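Local atomic coordinates of malonate decarboxylase subunit alpha (PDB entry 6MPR), a protein that probably serves as the acyl-carrier-protein transferase component of malonate decarboxylase, exchanging acetyl for malonyl groups as malonate is broken down to acetate and carbon dioxide. Residues Q264-G269 with K293-W298. Sequence-based numbering, arbitrary orientation.
Sequences QSLNHG and KICRNW
Gln264, Leu266 and Trp298 bear most of the contact between 264-269 and 293-298, which carry the neighbouring parallel strands 265-268 and 297-299 of a beta-alpha-beta unit joined by helix 272-287. Just ahead of the first strand, Gln264 lies side by side with Arg296, and its amide works in both directions. OE1 lies in the guanidinium plane at its NE/NH2 edge, so both nitrogens can reach it: Arg296 NE at 2.8 Å and nearly straight (163°), NH2 at a longer 3.3 Å. Arginine suits this place because NH1 remains for a salt bridge with Glu316. NE2 of Gln264 approaches from above the carbonyl plane of Lys293 and donates to its O at 2.8 Å; it also bonds to Asn262 O. Glutamine fits because one flat group offers acceptor and donor together. Its backbone O is likewise shared, receiving Arg296 N and Asn297 N, and Leu266 N to Asn297 O continues the parallel pairing.

Leu266 and Trp298 project from the same face of the sheet. Leucine's branched end lays CD2 over the centre of the indole six-membered ring, 3.5 Å from its centroid, in a CH-pi contact, while CD1 reaches Cys295 SG at 4.1 Å. Tryptophan combines this broad apolar face with an N-H donor, NE1, which bonds to Cys295 O at 2.8 Å. Its CZ3-CH2 edge meets the face of His268 in a T-shaped stack, planes at 82°; histidine can give that face while its nitrogens bond to Tyr258 and Glu278.

The chemistry divides along the strands: at the start, partly exposed hydrogen bonds tie Gln264 to the loop 293-296, where Glu316 probably helps balance the arginine charge, whereas farther on a buried cluster holds the indole by face, edge and N-H, which probably restricts its rotation.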
loop_
_atom_site.group_PDB
_atom_site.type_symbol
_atom_site.label_atom_id
_atom_site.label_comp_id
_atom_site.label_asym_id
_atom_site.label_seq_id
_atom_site.Cartn_x
_atom_site.Cartn_y
_atom_site.Cartn_z
ATOM N N GLN A 264 -2.103 -14.514 14.554
ATOM C CA GLN A 264 -2.622 -13.451 15.409
ATOM C C GLN A 264 -3.492 -12.453 14.671
ATOM O O GLN A 264 -4.356 -11.818 15.295
ATOM C CB GLN A 264 -1.478 -12.652 16.050
ATOM C CG GLN A 264 -0.447 -13.464 16.783
ATOM C CD GLN A 264 -1.068 -14.238 17.909
ATOM O OE1 GLN A 264 -1.634 -13.655 18.836
ATOM N NE2 GLN A 264 -0.991 -15.569 17.831
ATOM N N SER A 265 -3.249 -12.256 13.375
ATOM C CA SER A 265 -3.900 -11.200 12.606
ATOM C C SER A 265 -4.270 -11.743 11.236
ATOM O O SER A 265 -3.543 -12.567 10.673
ATOM C CB SER A 265 -2.985 -9.978 12.463
ATOM O OG SER A 265 -1.730 -10.340 11.917
ATOM N N LEU A 266 -5.398 -11.283 10.695
ATOM C CA LEU A 266 -5.877 -11.919 9.473
ATOM C C LEU A 266 -6.990 -11.104 8.834
ATOM O O LEU A 266 -7.597 -10.226 9.459
ATOM C CB LEU A 266 -6.377 -13.347 9.754
ATOM C CG LEU A 266 -7.709 -13.526 10.501
ATOM C CD1 LEU A 266 -8.048 -14.998 10.531
ATOM C CD2 LEU A 266 -7.689 -12.965 11.946
ATOM N N ASN A 267 -7.225 -11.409 7.561
ATOM C CA ASN A 267 -8.422 -11.032 6.826
ATOM C C ASN A 267 -9.147 -12.293 6.359
ATOM O O ASN A 267 -8.514 -13.287 5.987
ATOM C CB ASN A 267 -8.057 -10.154 5.634
ATOM C CG ASN A 267 -9.226 -9.917 4.683
ATOM O OD1 ASN A 267 -9.288 -10.515 3.602
ATOM N ND2 ASN A 267 -10.140 -9.015 5.063
ATOM N N HIS A 268 -10.475 -12.247 6.404
ATOM C CA HIS A 268 -11.345 -13.268 5.832
ATOM C C HIS A 268 -11.996 -12.712 4.576
ATOM O O HIS A 268 -12.647 -11.664 4.640
ATOM C CB HIS A 268 -12.481 -13.662 6.778
ATOM C CG HIS A 268 -12.088 -14.594 7.876
ATOM N ND1 HIS A 268 -12.995 -15.029 8.816
ATOM C CD2 HIS A 268 -10.915 -15.201 8.165
ATOM C CE1 HIS A 268 -12.388 -15.858 9.652
ATOM N NE2 HIS A 268 -11.130 -15.990 9.269
ATOM N N GLY A 269 -11.869 -13.431 3.461
ATOM C CA GLY A 269 -12.762 -13.191 2.335
ATOM C C GLY A 269 -14.163 -13.670 2.680
ATOM O O GLY A 269 -14.342 -14.775 3.200
ATOM N N LYS A 293 -5.127 -16.420 21.947
ATOM C CA LYS A 293 -3.912 -16.982 21.366
ATOM C C LYS A 293 -3.884 -16.909 19.853
ATOM O O LYS A 293 -2.815 -17.111 19.267
ATOM C CB LYS A 293 -3.750 -18.453 21.764
ATOM C CG LYS A 293 -3.644 -18.658 23.258
ATOM C CD LYS A 293 -3.451 -20.121 23.595
ATOM C CE LYS A 293 -3.655 -20.349 25.084
ATOM N NZ LYS A 293 -3.826 -21.803 25.359
ATOM N N ILE A 294 -5.041 -16.694 19.217
ATOM C CA ILE A 294 -5.164 -16.597 17.767
ATOM C C ILE A 294 -6.249 -15.577 17.443
ATOM O O ILE A 294 -7.158 -15.323 18.237
ATOM C CB ILE A 294 -5.506 -17.938 17.076
ATOM C CG1 ILE A 294 -6.877 -18.445 17.542
ATOM C CG2 ILE A 294 -4.428 -19.003 17.366
ATOM C CD1 ILE A 294 -7.406 -19.610 16.736
ATOM N N CYS A 295 -6.142 -14.996 16.252
ATOM C CA CYS A 295 -7.227 -14.207 15.662
ATOM C C CYS A 295 -7.595 -12.994 16.515
ATOM O O CYS A 295 -8.775 -12.704 16.740
ATOM C CB CYS A 295 -8.463 -15.078 15.420
ATOM S SG CYS A 295 -8.176 -16.533 14.378
ATOM N N ARG A 296 -6.576 -12.243 16.933
ATOM C CA ARG A 296 -6.787 -11.076 17.787
ATOM C C ARG A 296 -7.064 -9.800 16.999
ATOM O O ARG A 296 -7.955 -9.022 17.368
ATOM C CB ARG A 296 -5.574 -10.873 18.689
ATOM C CG ARG A 296 -5.380 -12.019 19.663
ATOM C CD ARG A 296 -4.369 -11.667 20.734
ATOM N NE ARG A 296 -3.023 -11.602 20.187
ATOM C CZ ARG A 296 -2.282 -10.501 20.138
ATOM N NH1 ARG A 296 -2.753 -9.358 20.625
ATOM N NH2 ARG A 296 -1.064 -10.550 19.611
ATOM N N ASN A 297 -6.341 -9.572 15.911
ATOM C CA ASN A 297 -6.373 -8.296 15.203
ATOM C C ASN A 297 -6.803 -8.512 13.764
ATOM O O ASN A 297 -6.222 -9.338 13.056
ATOM C CB ASN A 297 -4.998 -7.633 15.278
ATOM C CG ASN A 297 -4.491 -7.552 16.695
ATOM O OD1 ASN A 297 -5.069 -6.853 17.527
ATOM N ND2 ASN A 297 -3.418 -8.278 16.989
ATOM N N TRP A 298 -7.814 -7.768 13.324
ATOM C CA TRP A 298 -8.441 -8.034 12.045
ATOM C C TRP A 298 -8.416 -6.820 11.119
ATOM O O TRP A 298 -8.518 -5.669 11.561
ATOM C CB TRP A 298 -9.897 -8.470 12.255
ATOM C CG TRP A 298 -10.077 -9.733 13.064
ATOM C CD1 TRP A 298 -9.809 -9.919 14.401
ATOM C CD2 TRP A 298 -10.607 -10.964 12.587
ATOM N NE1 TRP A 298 -10.130 -11.205 14.773
ATOM C CE2 TRP A 298 -10.636 -11.864 13.679
ATOM C CE3 TRP A 298 -11.067 -11.402 11.336
ATOM C CZ2 TRP A 298 -11.106 -13.172 13.556
ATOM C CZ3 TRP A 298 -11.529 -12.705 11.218
ATOM C CH2 TRP A 298 -11.550 -13.572 12.327
#